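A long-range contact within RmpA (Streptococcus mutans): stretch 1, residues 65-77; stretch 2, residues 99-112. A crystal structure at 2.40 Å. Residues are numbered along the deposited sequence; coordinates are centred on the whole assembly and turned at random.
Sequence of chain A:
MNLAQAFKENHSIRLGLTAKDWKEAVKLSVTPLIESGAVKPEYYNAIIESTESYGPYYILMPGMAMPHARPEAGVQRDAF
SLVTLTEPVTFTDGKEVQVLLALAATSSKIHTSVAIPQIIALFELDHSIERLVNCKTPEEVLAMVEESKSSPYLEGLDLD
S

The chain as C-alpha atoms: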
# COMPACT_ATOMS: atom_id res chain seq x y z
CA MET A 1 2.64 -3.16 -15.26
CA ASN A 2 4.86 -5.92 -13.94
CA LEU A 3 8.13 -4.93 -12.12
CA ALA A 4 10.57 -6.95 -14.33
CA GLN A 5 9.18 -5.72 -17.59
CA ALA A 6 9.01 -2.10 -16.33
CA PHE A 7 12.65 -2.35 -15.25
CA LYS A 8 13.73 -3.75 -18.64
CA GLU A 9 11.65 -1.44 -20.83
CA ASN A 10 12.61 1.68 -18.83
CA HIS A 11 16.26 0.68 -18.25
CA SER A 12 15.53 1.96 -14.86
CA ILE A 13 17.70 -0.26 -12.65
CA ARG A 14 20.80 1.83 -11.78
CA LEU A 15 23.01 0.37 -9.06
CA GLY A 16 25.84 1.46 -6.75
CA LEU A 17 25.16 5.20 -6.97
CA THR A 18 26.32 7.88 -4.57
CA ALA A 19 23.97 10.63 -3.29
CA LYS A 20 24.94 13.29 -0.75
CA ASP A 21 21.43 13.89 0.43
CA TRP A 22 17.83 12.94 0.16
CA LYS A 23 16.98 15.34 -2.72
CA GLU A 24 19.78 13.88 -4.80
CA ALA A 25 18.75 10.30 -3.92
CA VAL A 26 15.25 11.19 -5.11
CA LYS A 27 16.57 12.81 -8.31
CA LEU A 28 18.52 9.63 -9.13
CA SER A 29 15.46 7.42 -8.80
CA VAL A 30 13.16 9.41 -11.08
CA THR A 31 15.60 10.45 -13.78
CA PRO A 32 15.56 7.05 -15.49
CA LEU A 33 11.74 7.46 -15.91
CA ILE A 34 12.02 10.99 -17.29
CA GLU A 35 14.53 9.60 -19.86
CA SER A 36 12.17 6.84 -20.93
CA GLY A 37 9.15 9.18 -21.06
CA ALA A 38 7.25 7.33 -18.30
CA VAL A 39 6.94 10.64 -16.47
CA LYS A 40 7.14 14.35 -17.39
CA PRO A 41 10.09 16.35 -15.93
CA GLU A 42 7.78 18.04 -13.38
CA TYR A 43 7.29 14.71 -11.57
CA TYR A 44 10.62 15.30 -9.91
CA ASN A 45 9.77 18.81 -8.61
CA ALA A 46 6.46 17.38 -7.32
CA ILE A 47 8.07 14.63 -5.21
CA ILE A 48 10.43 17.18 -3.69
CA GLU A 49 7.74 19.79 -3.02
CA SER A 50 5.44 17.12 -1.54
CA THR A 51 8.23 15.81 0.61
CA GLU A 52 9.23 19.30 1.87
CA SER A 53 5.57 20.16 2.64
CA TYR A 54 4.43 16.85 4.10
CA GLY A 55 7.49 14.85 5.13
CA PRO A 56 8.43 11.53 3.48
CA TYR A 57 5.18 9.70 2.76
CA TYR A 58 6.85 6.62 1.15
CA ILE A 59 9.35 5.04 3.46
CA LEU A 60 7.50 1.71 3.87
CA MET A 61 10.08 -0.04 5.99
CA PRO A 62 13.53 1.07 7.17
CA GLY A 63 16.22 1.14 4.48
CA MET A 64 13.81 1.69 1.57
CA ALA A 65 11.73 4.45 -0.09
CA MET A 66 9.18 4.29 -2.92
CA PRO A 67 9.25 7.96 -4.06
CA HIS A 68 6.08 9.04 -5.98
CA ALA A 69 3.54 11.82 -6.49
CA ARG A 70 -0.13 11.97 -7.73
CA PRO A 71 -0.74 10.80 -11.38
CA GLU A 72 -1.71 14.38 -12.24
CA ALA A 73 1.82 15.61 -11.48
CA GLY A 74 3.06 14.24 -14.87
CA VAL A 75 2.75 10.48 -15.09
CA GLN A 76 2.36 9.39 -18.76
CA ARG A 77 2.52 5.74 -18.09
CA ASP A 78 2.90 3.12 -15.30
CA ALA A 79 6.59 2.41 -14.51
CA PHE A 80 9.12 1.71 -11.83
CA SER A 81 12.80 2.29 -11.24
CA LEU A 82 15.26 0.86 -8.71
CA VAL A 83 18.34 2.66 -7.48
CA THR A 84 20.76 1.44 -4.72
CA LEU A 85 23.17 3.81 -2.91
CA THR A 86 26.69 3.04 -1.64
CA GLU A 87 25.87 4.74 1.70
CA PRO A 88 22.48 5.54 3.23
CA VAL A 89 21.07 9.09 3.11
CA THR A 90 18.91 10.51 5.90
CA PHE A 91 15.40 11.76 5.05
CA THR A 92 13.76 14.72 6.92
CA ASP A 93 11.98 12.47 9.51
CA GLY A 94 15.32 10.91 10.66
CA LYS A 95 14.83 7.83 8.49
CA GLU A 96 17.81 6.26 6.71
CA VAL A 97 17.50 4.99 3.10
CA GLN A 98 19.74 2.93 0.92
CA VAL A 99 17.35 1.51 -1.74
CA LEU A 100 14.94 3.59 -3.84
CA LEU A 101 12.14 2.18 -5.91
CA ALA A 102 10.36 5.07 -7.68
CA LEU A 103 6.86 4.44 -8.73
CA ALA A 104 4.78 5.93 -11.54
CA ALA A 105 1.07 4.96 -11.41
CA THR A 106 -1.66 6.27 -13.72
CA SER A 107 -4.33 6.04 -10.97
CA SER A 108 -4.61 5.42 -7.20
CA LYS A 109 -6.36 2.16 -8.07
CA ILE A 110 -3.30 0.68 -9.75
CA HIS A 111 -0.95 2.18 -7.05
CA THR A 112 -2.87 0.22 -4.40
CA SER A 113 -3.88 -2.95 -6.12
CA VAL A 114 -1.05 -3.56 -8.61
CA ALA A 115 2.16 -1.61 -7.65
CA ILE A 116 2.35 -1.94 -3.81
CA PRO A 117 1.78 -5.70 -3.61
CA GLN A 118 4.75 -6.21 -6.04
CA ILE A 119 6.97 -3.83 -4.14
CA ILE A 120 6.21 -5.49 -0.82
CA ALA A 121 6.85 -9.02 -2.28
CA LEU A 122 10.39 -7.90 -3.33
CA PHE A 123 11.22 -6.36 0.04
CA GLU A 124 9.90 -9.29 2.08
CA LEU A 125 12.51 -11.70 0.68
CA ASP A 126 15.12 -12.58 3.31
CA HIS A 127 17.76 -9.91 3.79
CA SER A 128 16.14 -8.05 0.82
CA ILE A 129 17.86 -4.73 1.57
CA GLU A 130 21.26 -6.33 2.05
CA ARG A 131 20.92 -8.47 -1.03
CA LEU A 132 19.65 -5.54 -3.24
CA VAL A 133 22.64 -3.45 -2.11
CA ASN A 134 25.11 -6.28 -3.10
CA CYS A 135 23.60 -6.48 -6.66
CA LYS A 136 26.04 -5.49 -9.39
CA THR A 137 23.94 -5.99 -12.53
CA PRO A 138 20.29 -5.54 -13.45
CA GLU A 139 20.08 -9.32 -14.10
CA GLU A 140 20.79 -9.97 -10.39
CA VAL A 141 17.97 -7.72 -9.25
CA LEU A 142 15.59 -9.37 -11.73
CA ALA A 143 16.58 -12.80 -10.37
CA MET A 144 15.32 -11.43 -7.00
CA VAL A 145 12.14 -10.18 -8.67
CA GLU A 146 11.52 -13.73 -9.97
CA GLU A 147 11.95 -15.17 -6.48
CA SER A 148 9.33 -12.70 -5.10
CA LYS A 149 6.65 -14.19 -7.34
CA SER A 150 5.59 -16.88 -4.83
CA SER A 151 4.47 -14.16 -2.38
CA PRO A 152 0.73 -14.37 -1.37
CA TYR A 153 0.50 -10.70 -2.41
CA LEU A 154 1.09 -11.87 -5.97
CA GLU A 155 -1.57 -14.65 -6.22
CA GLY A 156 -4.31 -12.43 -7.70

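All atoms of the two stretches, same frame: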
# COMPACT_ATOMS: atom_id res chain seq x y z
N ALA A 65 12.72 3.46 0.26
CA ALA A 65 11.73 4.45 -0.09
C ALA A 65 11.12 4.08 -1.44
O ALA A 65 11.82 3.57 -2.31
CB ALA A 65 12.40 5.82 -0.18
N MET A 66 9.82 4.32 -1.60
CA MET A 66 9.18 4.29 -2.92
C MET A 66 8.69 5.68 -3.35
O MET A 66 7.50 5.95 -3.33
CB MET A 66 8.03 3.27 -2.99
CG MET A 66 7.33 3.13 -1.72
SD MET A 66 5.84 2.15 -1.86
CE MET A 66 4.77 3.34 -2.74
N PRO A 67 9.62 6.57 -3.76
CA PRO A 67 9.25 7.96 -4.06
C PRO A 67 8.20 8.03 -5.21
O PRO A 67 8.34 7.33 -6.23
CB PRO A 67 10.56 8.59 -4.54
CG PRO A 67 11.64 7.61 -4.27
CD PRO A 67 11.03 6.27 -4.08
N HIS A 68 7.15 8.82 -5.00
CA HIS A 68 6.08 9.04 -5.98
C HIS A 68 5.30 10.33 -5.68
O HIS A 68 5.48 10.97 -4.64
CB HIS A 68 5.11 7.87 -6.01
CG HIS A 68 4.35 7.71 -4.74
ND1 HIS A 68 4.93 7.26 -3.57
CD2 HIS A 68 3.05 7.94 -4.45
CE1 HIS A 68 4.03 7.24 -2.61
NE2 HIS A 68 2.88 7.66 -3.11
N ALA A 69 4.44 10.71 -6.62
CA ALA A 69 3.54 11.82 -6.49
C ALA A 69 2.21 11.37 -7.13
O ALA A 69 2.12 10.25 -7.63
CB ALA A 69 4.11 13.02 -7.20
N ARG A 70 1.19 12.23 -7.10
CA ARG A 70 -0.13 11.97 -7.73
C ARG A 70 0.08 11.74 -9.23
O ARG A 70 1.01 12.31 -9.77
CB ARG A 70 -1.08 13.19 -7.55
CG ARG A 70 -1.23 13.73 -6.11
CD ARG A 70 -2.42 14.73 -5.99
NE ARG A 70 -2.32 15.94 -6.84
CZ ARG A 70 -3.32 16.84 -7.02
NH1 ARG A 70 -4.51 16.66 -6.41
NH2 ARG A 70 -3.15 17.91 -7.81
N PRO A 71 -0.78 10.93 -9.91
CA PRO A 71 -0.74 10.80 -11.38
C PRO A 71 -0.79 12.13 -12.12
O PRO A 71 -0.11 12.26 -13.13
CB PRO A 71 -1.97 9.97 -11.70
CG PRO A 71 -2.24 9.19 -10.47
CD PRO A 71 -1.80 10.03 -9.31
N GLU A 72 -1.51 13.10 -11.58
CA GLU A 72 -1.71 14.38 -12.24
C GLU A 72 -0.43 15.20 -12.32
O GLU A 72 -0.32 16.07 -13.16
CB GLU A 72 -2.80 15.25 -11.54
CG GLU A 72 -4.19 14.61 -11.57
CD GLU A 72 -4.33 13.49 -10.55
OE1 GLU A 72 -3.42 13.41 -9.68
OE2 GLU A 72 -5.31 12.69 -10.61
N ALA A 73 0.51 14.94 -11.44
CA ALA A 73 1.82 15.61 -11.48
C ALA A 73 2.78 15.06 -12.59
O ALA A 73 3.96 15.10 -12.46
CB ALA A 73 2.49 15.55 -10.09
N GLY A 74 2.24 14.54 -13.69
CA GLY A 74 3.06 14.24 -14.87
C GLY A 74 3.40 12.79 -15.16
O GLY A 74 4.38 12.52 -15.88
N VAL A 75 2.60 11.85 -14.67
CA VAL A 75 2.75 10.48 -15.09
C VAL A 75 2.07 10.31 -16.46
O VAL A 75 0.91 10.68 -16.61
CB VAL A 75 2.16 9.47 -14.04
CG1 VAL A 75 2.25 8.00 -14.55
CG2 VAL A 75 2.86 9.66 -12.63
N GLN A 76 2.83 9.77 -17.45
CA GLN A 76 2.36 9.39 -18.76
C GLN A 76 2.01 7.95 -18.77
O GLN A 76 1.07 7.53 -19.39
CB GLN A 76 3.45 9.53 -19.82
CG GLN A 76 4.23 10.85 -19.81
CD GLN A 76 3.56 11.91 -20.60
OE1 GLN A 76 2.33 12.09 -20.52
NE2 GLN A 76 4.35 12.63 -21.40
N ARG A 77 2.84 7.15 -18.13
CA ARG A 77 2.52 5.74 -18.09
C ARG A 77 3.09 5.08 -16.83
O ARG A 77 3.98 5.65 -16.17
CB ARG A 77 3.01 5.05 -19.37
CG ARG A 77 4.48 5.06 -19.54
CD ARG A 77 4.82 4.26 -20.76
NE ARG A 77 6.16 3.68 -20.62
CZ ARG A 77 7.24 4.19 -21.19
NH1 ARG A 77 7.12 5.30 -21.97
NH2 ARG A 77 8.42 3.58 -21.01
N VAL A 99 17.94 2.03 -0.50
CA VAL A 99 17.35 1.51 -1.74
C VAL A 99 16.13 2.35 -2.12
O VAL A 99 15.26 2.58 -1.29
CB VAL A 99 16.96 0.01 -1.65
CG1 VAL A 99 16.56 -0.52 -3.02
CG2 VAL A 99 18.09 -0.83 -1.05
N LEU A 100 16.08 2.80 -3.38
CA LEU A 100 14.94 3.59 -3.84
C LEU A 100 14.24 2.95 -5.03
O LEU A 100 14.86 2.65 -6.06
CB LEU A 100 15.31 5.07 -4.10
CG LEU A 100 15.98 5.76 -2.93
CD1 LEU A 100 17.47 5.89 -3.22
CD2 LEU A 100 15.38 7.13 -2.76
N LEU A 101 12.96 2.70 -4.86
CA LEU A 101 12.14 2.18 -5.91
C LEU A 101 11.04 3.22 -6.22
O LEU A 101 10.03 3.31 -5.52
CB LEU A 101 11.58 0.81 -5.51
CG LEU A 101 11.30 -0.20 -6.64
CD1 LEU A 101 11.13 -1.63 -6.03
CD2 LEU A 101 10.04 0.21 -7.41
N ALA A 102 11.30 4.05 -7.24
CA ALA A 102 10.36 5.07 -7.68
C ALA A 102 9.23 4.44 -8.45
O ALA A 102 9.39 3.47 -9.17
CB ALA A 102 11.02 6.07 -8.51
N LEU A 103 8.07 5.04 -8.32
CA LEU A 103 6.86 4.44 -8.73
C LEU A 103 6.17 5.48 -9.58
O LEU A 103 6.00 6.62 -9.10
CB LEU A 103 6.05 4.19 -7.44
CG LEU A 103 4.54 3.86 -7.38
CD1 LEU A 103 4.13 2.99 -8.62
CD2 LEU A 103 4.29 3.11 -6.07
N ALA A 104 5.77 5.12 -10.80
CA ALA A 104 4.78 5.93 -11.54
C ALA A 104 3.50 5.16 -11.84
O ALA A 104 3.53 4.22 -12.67
CB ALA A 104 5.38 6.47 -12.85
N ALA A 105 2.39 5.58 -11.23
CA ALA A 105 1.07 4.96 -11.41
C ALA A 105 0.06 5.90 -12.06
O ALA A 105 -0.05 7.06 -11.69
CB ALA A 105 0.49 4.44 -10.04
N THR A 106 -0.71 5.40 -13.01
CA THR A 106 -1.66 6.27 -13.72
C THR A 106 -2.98 6.53 -12.95
O THR A 106 -3.80 7.38 -13.37
CB THR A 106 -1.96 5.75 -15.13
OG1 THR A 106 -2.33 4.36 -15.05
CG2 THR A 106 -0.73 5.95 -16.06
N SER A 107 -3.16 5.85 -11.83
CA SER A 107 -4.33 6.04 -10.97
C SER A 107 -4.03 5.45 -9.59
O SER A 107 -3.19 4.54 -9.48
CB SER A 107 -5.55 5.35 -11.55
OG SER A 107 -5.50 3.96 -11.29
N SER A 108 -4.72 5.96 -8.56
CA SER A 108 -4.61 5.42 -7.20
C SER A 108 -5.03 3.96 -7.16
O SER A 108 -4.53 3.22 -6.34
CB SER A 108 -5.47 6.23 -6.22
OG SER A 108 -6.90 6.06 -6.45
N LYS A 109 -5.91 3.53 -8.06
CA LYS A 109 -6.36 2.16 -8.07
C LYS A 109 -5.21 1.21 -8.39
O LYS A 109 -5.05 0.18 -7.72
CB LYS A 109 -7.57 1.97 -9.01
CG LYS A 109 -8.81 2.61 -8.45
CD LYS A 109 -10.07 2.43 -9.30
CE LYS A 109 -11.02 3.62 -9.01
NZ LYS A 109 -10.46 4.87 -9.68
N ILE A 110 -4.40 1.56 -9.40
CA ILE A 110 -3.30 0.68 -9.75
C ILE A 110 -2.08 0.77 -8.74
O ILE A 110 -1.37 -0.22 -8.50
CB ILE A 110 -2.95 0.69 -11.29
CG1 ILE A 110 -1.63 1.35 -11.55
CG2 ILE A 110 -4.10 1.19 -12.20
CD1 ILE A 110 -0.58 0.33 -11.73
N HIS A 111 -1.88 1.96 -8.17
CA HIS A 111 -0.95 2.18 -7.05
C HIS A 111 -1.19 1.14 -5.90
O HIS A 111 -0.28 0.45 -5.42
CB HIS A 111 -1.19 3.62 -6.57
CG HIS A 111 -0.30 4.06 -5.45
ND1 HIS A 111 -0.63 3.87 -4.12
CD2 HIS A 111 0.87 4.73 -5.46
CE1 HIS A 111 0.33 4.38 -3.36
NE2 HIS A 111 1.25 4.91 -4.15
N THR A 112 -2.47 1.01 -5.52
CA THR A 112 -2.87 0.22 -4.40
C THR A 112 -2.98 -1.22 -4.77
O THR A 112 -2.47 -2.07 -4.03
CB THR A 112 -4.20 0.74 -3.80
OG1 THR A 112 -3.92 1.97 -3.15
CG2 THR A 112 -4.77 -0.22 -2.75
O HOH W 1 1.83 7.92 -9.37

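This is a parallel backbone pairing that begins with a single parallel bridge and one further backbone bond, passes to a water bridge, and ends in small apolar packing where stretch 1 turns back over the same partner. The bridge comes first. Ala 65 N donates to Val 99 O at 3.1 Å, and Leu 101 N returns a bond to Ala 65 O at 2.9 Å, so one residue supplies both links of the parallel bridge to Leu 100. Two residues on, Leu 103 N donates to Pro 67 O at 3.1 Å. Proline has no N-H to give, but its carbonyl still accepts; Pro 67 CD lies 3.4 Å from Leu 101 O. Met 66 CA also approaches Leu 101 O, at 2.9 Å, in a CA-H...O contact. Further along, direct backbone bonding gives way to a water, which donates to Ala 69 O (2.9 Å) and accepts from Ala 105 N (3.0 Å).

The side chains pack partly off this register, reaching residues beyond their nearest backbone neighbour. Ala 65 and Leu 100 share a sheet face, with CB to CD2 at 4.2 Å, and Pro 67 CG reaches the same Leu 100 CD2 at 4.1 Å. Met 66 extends its CE to within 3.4 Å of Leu 103 CD2. His 68 is oriented from within its own stretch: ND1 donates to Met 66 O at 2.9 Å, leaving NE2 3.4 Å from His 111 NE2, the rings meeting obliquely with planes at 45°.

Beyond the water, Pro 71 CG rests 3.3 Å from Ala 105 O. The chain then turns, Val 75 N bonding to Pro 71 O at 3.1 Å, through Gly 74, whose backbone angles by themselves call for glycine. Val 75 thereby points back toward stretch 2, its CG1 3.9 Å from both Ala 104 CB and Thr 106 CG2.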